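Local atomic coordinates of mandelate racemase/muconate lactonizing enzyme (Polaromonas sp., PDB entry 2OG9), a protein that probably acts as a racemase or related isomerase of the enolase superfamily, pairing a capping domain with a TIM barrel. Residues A121-L126 / G294-L299; P209-A214 / L235-E240. One frame throughout, in Å; residues are numbered along the deposited sequence.

Contact 1 of 2, residues A121-L126 / G294-L299; sequences AFDVAL and GITPFL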
loop_
_atom_site.group_PDB
_atom_site.type_symbol
_atom_site.label_atom_id
_atom_site.label_comp_id
_atom_site.label_asym_id
_atom_site.label_seq_id
_atom_site.Cartn_x
_atom_site.Cartn_y
_atom_site.Cartn_z
ATOM N N ALA A 121 -10.105 38.229 1.230
ATOM C CA ALA A 121 -10.976 39.372 0.966
ATOM C C ALA A 121 -10.467 40.096 -0.275
ATOM O O ALA A 121 -11.260 40.520 -1.129
ATOM C CB ALA A 121 -10.993 40.320 2.160
ATOM N N PHE A 122 -9.142 40.229 -0.371
ATOM C CA PHE A 122 -8.515 40.891 -1.510
ATOM C C PHE A 122 -8.664 40.011 -2.747
ATOM O O PHE A 122 -8.966 40.495 -3.834
ATOM C CB PHE A 122 -7.015 41.129 -1.249
ATOM C CG PHE A 122 -6.727 42.048 -0.086
ATOM C CD1 PHE A 122 -7.182 43.360 -0.089
ATOM C CD2 PHE A 122 -6.004 41.592 1.014
ATOM C CE1 PHE A 122 -6.922 44.211 0.995
ATOM C CE2 PHE A 122 -5.738 42.434 2.103
ATOM C CZ PHE A 122 -6.201 43.746 2.090
ATOM N N ASP A 123 -8.444 38.715 -2.564
ATOM C CA ASP A 123 -8.540 37.749 -3.652
ATOM C C ASP A 123 -9.920 37.795 -4.308
ATOM O O ASP A 123 -10.028 37.813 -5.534
ATOM C CB ASP A 123 -8.271 36.340 -3.113
ATOM C CG ASP A 123 -8.188 35.301 -4.210
ATOM O OD1 ASP A 123 -7.162 35.258 -4.921
ATOM O OD2 ASP A 123 -9.146 34.516 -4.359
ATOM N N VAL A 124 -10.973 37.821 -3.498
ATOM C CA VAL A 124 -12.319 37.861 -4.056
ATOM C C VAL A 124 -12.523 39.150 -4.848
ATOM O O VAL A 124 -13.093 39.146 -5.943
ATOM C CB VAL A 124 -13.390 37.767 -2.952
ATOM C CG1 VAL A 124 -14.776 37.909 -3.563
ATOM C CG2 VAL A 124 -13.283 36.426 -2.237
ATOM N N ALA A 125 -12.046 40.253 -4.288
ATOM C CA ALA A 125 -12.168 41.545 -4.944
ATOM C C ALA A 125 -11.462 41.519 -6.306
ATOM O O ALA A 125 -11.978 42.054 -7.287
ATOM C CB ALA A 125 -11.575 42.637 -4.048
ATOM N N LEU A 126 -10.289 40.893 -6.375
ATOM C CA LEU A 126 -9.552 40.822 -7.638
ATOM C C LEU A 126 -10.334 40.018 -8.676
ATOM O O LEU A 126 -10.358 40.371 -9.861
ATOM C CB LEU A 126 -8.168 40.194 -7.427
ATOM C CG LEU A 126 -7.141 41.066 -6.691
ATOM C CD1 LEU A 126 -5.862 40.283 -6.429
ATOM C CD2 LEU A 126 -6.842 42.296 -7.538
ATOM N N GLY A 294 -10.220 32.570 -0.017
ATOM C CA GLY A 294 -10.706 33.169 -1.244
ATOM C C GLY A 294 -11.022 32.208 -2.374
ATOM O O GLY A 294 -11.002 30.982 -2.215
ATOM N N ILE A 295 -11.315 32.786 -3.532
ATOM C CA ILE A 295 -11.657 32.027 -4.724
ATOM C C ILE A 295 -10.473 31.227 -5.271
ATOM O O ILE A 295 -10.640 30.093 -5.726
ATOM C CB ILE A 295 -12.186 32.978 -5.822
ATOM C CG1 ILE A 295 -13.532 33.567 -5.378
ATOM C CG2 ILE A 295 -12.301 32.236 -7.149
ATOM C CD1 ILE A 295 -14.033 34.741 -6.234
ATOM N N THR A 296 -9.281 31.815 -5.217
ATOM C CA THR A 296 -8.089 31.147 -5.725
ATOM C C THR A 296 -7.871 29.783 -5.052
ATOM O O THR A 296 -7.756 28.771 -5.746
ATOM C CB THR A 296 -6.843 32.060 -5.588
ATOM O OG1 THR A 296 -6.948 33.144 -6.530
ATOM C CG2 THR A 296 -5.563 31.282 -5.862
ATOM N N PRO A 297 -7.806 29.730 -3.708
ATOM C CA PRO A 297 -7.608 28.400 -3.108
ATOM C C PRO A 297 -8.845 27.508 -3.269
ATOM O O PRO A 297 -8.732 26.284 -3.369
ATOM C CB PRO A 297 -7.265 28.709 -1.644
ATOM C CG PRO A 297 -7.824 30.096 -1.417
ATOM C CD PRO A 297 -7.563 30.798 -2.723
ATOM N N PHE A 298 -10.021 28.128 -3.320
ATOM C CA PHE A 298 -11.266 27.382 -3.502
ATOM C C PHE A 298 -11.233 26.631 -4.839
ATOM O O PHE A 298 -11.662 25.482 -4.920
ATOM C CB PHE A 298 -12.474 28.330 -3.483
ATOM C CG PHE A 298 -13.803 27.628 -3.618
ATOM C CD1 PHE A 298 -14.599 27.396 -2.499
ATOM C CD2 PHE A 298 -14.252 27.187 -4.859
ATOM C CE1 PHE A 298 -15.821 26.737 -2.616
ATOM C CE2 PHE A 298 -15.473 26.523 -4.982
ATOM C CZ PHE A 298 -16.255 26.301 -3.860
ATOM N N LEU A 299 -10.731 27.276 -5.888
ATOM C CA LEU A 299 -10.665 26.631 -7.195
ATOM C C LEU A 299 -9.718 25.436 -7.167
ATOM O O LEU A 299 -9.962 24.430 -7.832
ATOM C CB LEU A 299 -10.219 27.629 -8.267
ATOM C CG LEU A 299 -11.217 28.758 -8.537
ATOM C CD1 LEU A 299 -10.655 29.682 -9.590
ATOM C CD2 LEU A 299 -12.555 28.172 -8.989
#
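D123 reaches from helix 114-133 to the N-terminal end of helix 295-307 and grips T296 with both carboxylate oxygens. Its CG stands anti to the backbone N (chi1 -173°), which carries the carboxylate over to the start of that helix. OD2 accepts the backbone N-H of T296 at 2.8 Å. This bond is nearly straight, on the syn side but tilted out of the carboxylate plane. OD1 turns its syn lone pair to T296 OG1, which donates to it at 2.7 Å. The same hydroxyl is also bonded to W127 NE1, so both its roles are filled. The start of the helix, with G294 as its N-cap residue, would probably favour the negative charge. An alanine in place of D123 would probably leave the T296 N-H and hydroxyl without their acceptor inside a buried interface. Beside this polar grip the packing is light: V124 CG1 meets I295 CD1 at 4.2 Å. The two short helical segments run almost perpendicular, their axes 9.5 Å apart. I95 and W99 of helix 95-104 cover the D123 side chain, while A121, F122 and A125 turn to strand 46-56, so helix 114-133 is held between the capping-domain sheet and the barrel helix.

Contact 2 of 2, residues P209-A214 / L235-E240; sequences PLMVDA and LVWIEE
V212 and I238 pair in parallel, as do D213 and E239, joining neighbouring strands of the TIM barrel; helix 220-230 makes the crossover of this beta-alpha-beta unit. Backbone bonds alternate along the seam: E239 N gives to V212 O at 2.8 Å, and A214 N to E239 O at 2.9 Å. Both faces of the strand pair are tight. On the helix-facing one V212 CG2 wedges between L235 CD1 (3.7 Å) and I238 CG1. V197 of helix 190-204 covers V212, while C227 and F230 of helix 220-230 cover I238, F230 also touching L235. The loose, partly exposed spot is P209, which touches V236 CG2 through CB alone, yet the bond from V236 N to L210 O (2.7 Å) still holds this end. The L235 carbonyl there takes a hydrogen bond from R225 of a second subunit. Toward the strands' C-terminal ends, D213 and E239 bring two acceptors close, OD2 to OE2 at 3.0 Å. K182 answers them with a salt bridge to D213 and a long, weak ion pair to E239. With E265 alongside, the cluster is consistent with the acidic metal site of enolase-superfamily barrels. W237 shares this interior face, its NE1 bonding weakly to E239 OE1. Selenomethionine M211 bends at chi2 (-88°) and chi3, which swings its methyl over the indole: CE sits above the six-membered ring, offset toward the rim and 3.5 Å from W237 CH2.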
loop_
_atom_site.group_PDB
_atom_site.type_symbol
_atom_site.label_atom_id
_atom_site.label_comp_id
_atom_site.label_asym_id
_atom_site.label_seq_id
_atom_site.Cartn_x
_atom_site.Cartn_y
_atom_site.Cartn_z
ATOM N N PRO A 209 -36.516 16.833 -0.456
ATOM C CA PRO A 209 -35.173 16.431 -0.023
ATOM C C PRO A 209 -34.889 16.891 1.400
ATOM O O PRO A 209 -35.179 18.035 1.760
ATOM C CB PRO A 209 -34.259 17.114 -1.039
ATOM C CG PRO A 209 -35.118 17.152 -2.288
ATOM C CD PRO A 209 -36.457 17.583 -1.724
ATOM N N LEU A 210 -34.317 15.998 2.205
ATOM C CA LEU A 210 -33.988 16.313 3.592
ATOM C C LEU A 210 -32.547 15.961 3.939
ATOM O O LEU A 210 -32.036 14.917 3.525
ATOM C CB LEU A 210 -34.904 15.549 4.551
ATOM C CG LEU A 210 -36.410 15.809 4.548
ATOM C CD1 LEU A 210 -37.046 14.973 5.651
ATOM C CD2 LEU A 210 -36.704 17.291 4.770
HETATM N N MSE A 211 -31.897 16.835 4.697
HETATM C CA MSE A 211 -30.528 16.594 5.143
HETATM C C MSE A 211 -30.422 16.973 6.610
HETATM O O MSE A 211 -31.234 17.742 7.108
HETATM C CB MSE A 211 -29.504 17.401 4.318
HETATM C CG MSE A 211 -29.885 18.833 3.980
HETATM SE SE MSE A 211 -30.886 18.940 2.322
HETATM C CE MSE A 211 -29.464 19.411 1.066
ATOM N N VAL A 212 -29.442 16.414 7.312
ATOM C CA VAL A 212 -29.253 16.745 8.719
ATOM C C VAL A 212 -27.824 17.218 8.960
ATOM O O VAL A 212 -26.900 16.861 8.221
ATOM C CB VAL A 212 -29.571 15.542 9.650
ATOM C CG1 VAL A 212 -31.010 15.088 9.442
ATOM C CG2 VAL A 212 -28.605 14.396 9.389
ATOM N N ASP A 213 -27.655 18.034 9.997
ATOM C CA ASP A 213 -26.359 18.593 10.363
ATOM C C ASP A 213 -26.143 18.306 11.848
ATOM O O ASP A 213 -26.885 18.817 12.689
ATOM C CB ASP A 213 -26.385 20.104 10.120
ATOM C CG ASP A 213 -25.019 20.747 10.230
ATOM O OD1 ASP A 213 -24.093 20.133 10.801
ATOM O OD2 ASP A 213 -24.878 21.890 9.744
ATOM N N ALA A 214 -25.137 17.494 12.169
ATOM C CA ALA A 214 -24.858 17.137 13.562
ATOM C C ALA A 214 -23.864 18.076 14.233
ATOM O O ALA A 214 -23.629 17.983 15.438
ATOM C CB ALA A 214 -24.353 15.699 13.641
ATOM N N LEU A 235 -31.790 10.422 3.441
ATOM C CA LEU A 235 -31.423 11.828 3.523
ATOM C C LEU A 235 -30.447 12.146 2.399
ATOM O O LEU A 235 -29.759 11.256 1.901
ATOM C CB LEU A 235 -30.750 12.122 4.862
ATOM C CG LEU A 235 -31.543 11.852 6.140
ATOM C CD1 LEU A 235 -30.622 12.052 7.335
ATOM C CD2 LEU A 235 -32.753 12.780 6.212
ATOM N N VAL A 236 -30.393 13.411 1.995
ATOM C CA VAL A 236 -29.469 13.825 0.948
ATOM C C VAL A 236 -28.069 13.622 1.512
ATOM O O VAL A 236 -27.168 13.150 0.819
ATOM C CB VAL A 236 -29.664 15.308 0.575
ATOM C CG1 VAL A 236 -28.666 15.707 -0.498
ATOM C CG2 VAL A 236 -31.090 15.536 0.088
ATOM N N TRP A 237 -27.891 13.985 2.781
ATOM C CA TRP A 237 -26.607 13.800 3.438
ATOM C C TRP A 237 -26.688 13.972 4.947
ATOM O O TRP A 237 -27.685 14.464 5.478
ATOM C CB TRP A 237 -25.547 14.770 2.874
ATOM C CG TRP A 237 -25.738 16.233 3.217
ATOM C CD1 TRP A 237 -25.834 16.790 4.467
ATOM C CD2 TRP A 237 -25.796 17.326 2.291
ATOM N NE1 TRP A 237 -25.945 18.159 4.370
ATOM C CE2 TRP A 237 -25.925 18.513 3.048
ATOM C CE3 TRP A 237 -25.748 17.417 0.894
ATOM C CZ2 TRP A 237 -26.007 19.779 2.450
ATOM C CZ3 TRP A 237 -25.830 18.678 0.300
ATOM C CH2 TRP A 237 -25.958 19.838 1.079
ATOM N N ILE A 238 -25.639 13.515 5.623
ATOM C CA ILE A 238 -25.498 13.660 7.064
ATOM C C ILE A 238 -24.240 14.518 7.154
ATOM O O ILE A 238 -23.149 14.086 6.777
ATOM C CB ILE A 238 -25.290 12.300 7.756
ATOM C CG1 ILE A 238 -26.592 11.486 7.677
ATOM C CG2 ILE A 238 -24.854 12.523 9.211
ATOM C CD1 ILE A 238 -26.493 10.078 8.251
ATOM N N GLU A 239 -24.411 15.742 7.639
ATOM C CA GLU A 239 -23.332 16.722 7.722
ATOM C C GLU A 239 -22.592 16.804 9.058
ATOM O O GLU A 239 -23.207 16.832 10.124
ATOM C CB GLU A 239 -23.924 18.092 7.364
ATOM C CG GLU A 239 -22.954 19.251 7.260
ATOM C CD GLU A 239 -23.667 20.526 6.834
ATOM O OE1 GLU A 239 -24.647 20.418 6.068
ATOM O OE2 GLU A 239 -23.254 21.629 7.248
ATOM N N GLU A 240 -21.264 16.849 8.979
ATOM C CA GLU A 240 -20.404 16.953 10.154
ATOM C C GLU A 240 -20.782 16.029 11.308
ATOM O O GLU A 240 -20.972 16.483 12.436
ATOM C CB GLU A 240 -20.397 18.400 10.653
ATOM C CG GLU A 240 -19.592 19.360 9.799
ATOM C CD GLU A 240 -18.099 19.237 10.034
ATOM O OE1 GLU A 240 -17.429 20.291 10.118
ATOM O OE2 GLU A 240 -17.592 18.091 10.134
#

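Overall arrangement
Contact 1 joins the capping domain to the barrel, whereas contact 2 lies inside the barrel wall. They sit on opposite sides of the chain's centre, with centres 28 Å apart and nearest atoms about 13 Å apart, so neither touches the other. In sequence, 209-214 and 235-240 fall within the long loop that contact 1 closes between helix 114-133 and helix 295-307. Contact 2 is the one that carries the acidic cluster at the strand ends, where relatives hold their catalytic metal. Calcium is a separate matter: a bound calcium ion lies about 10 Å from the side chain of I238, and A254 and F257 form a calcium site in this model.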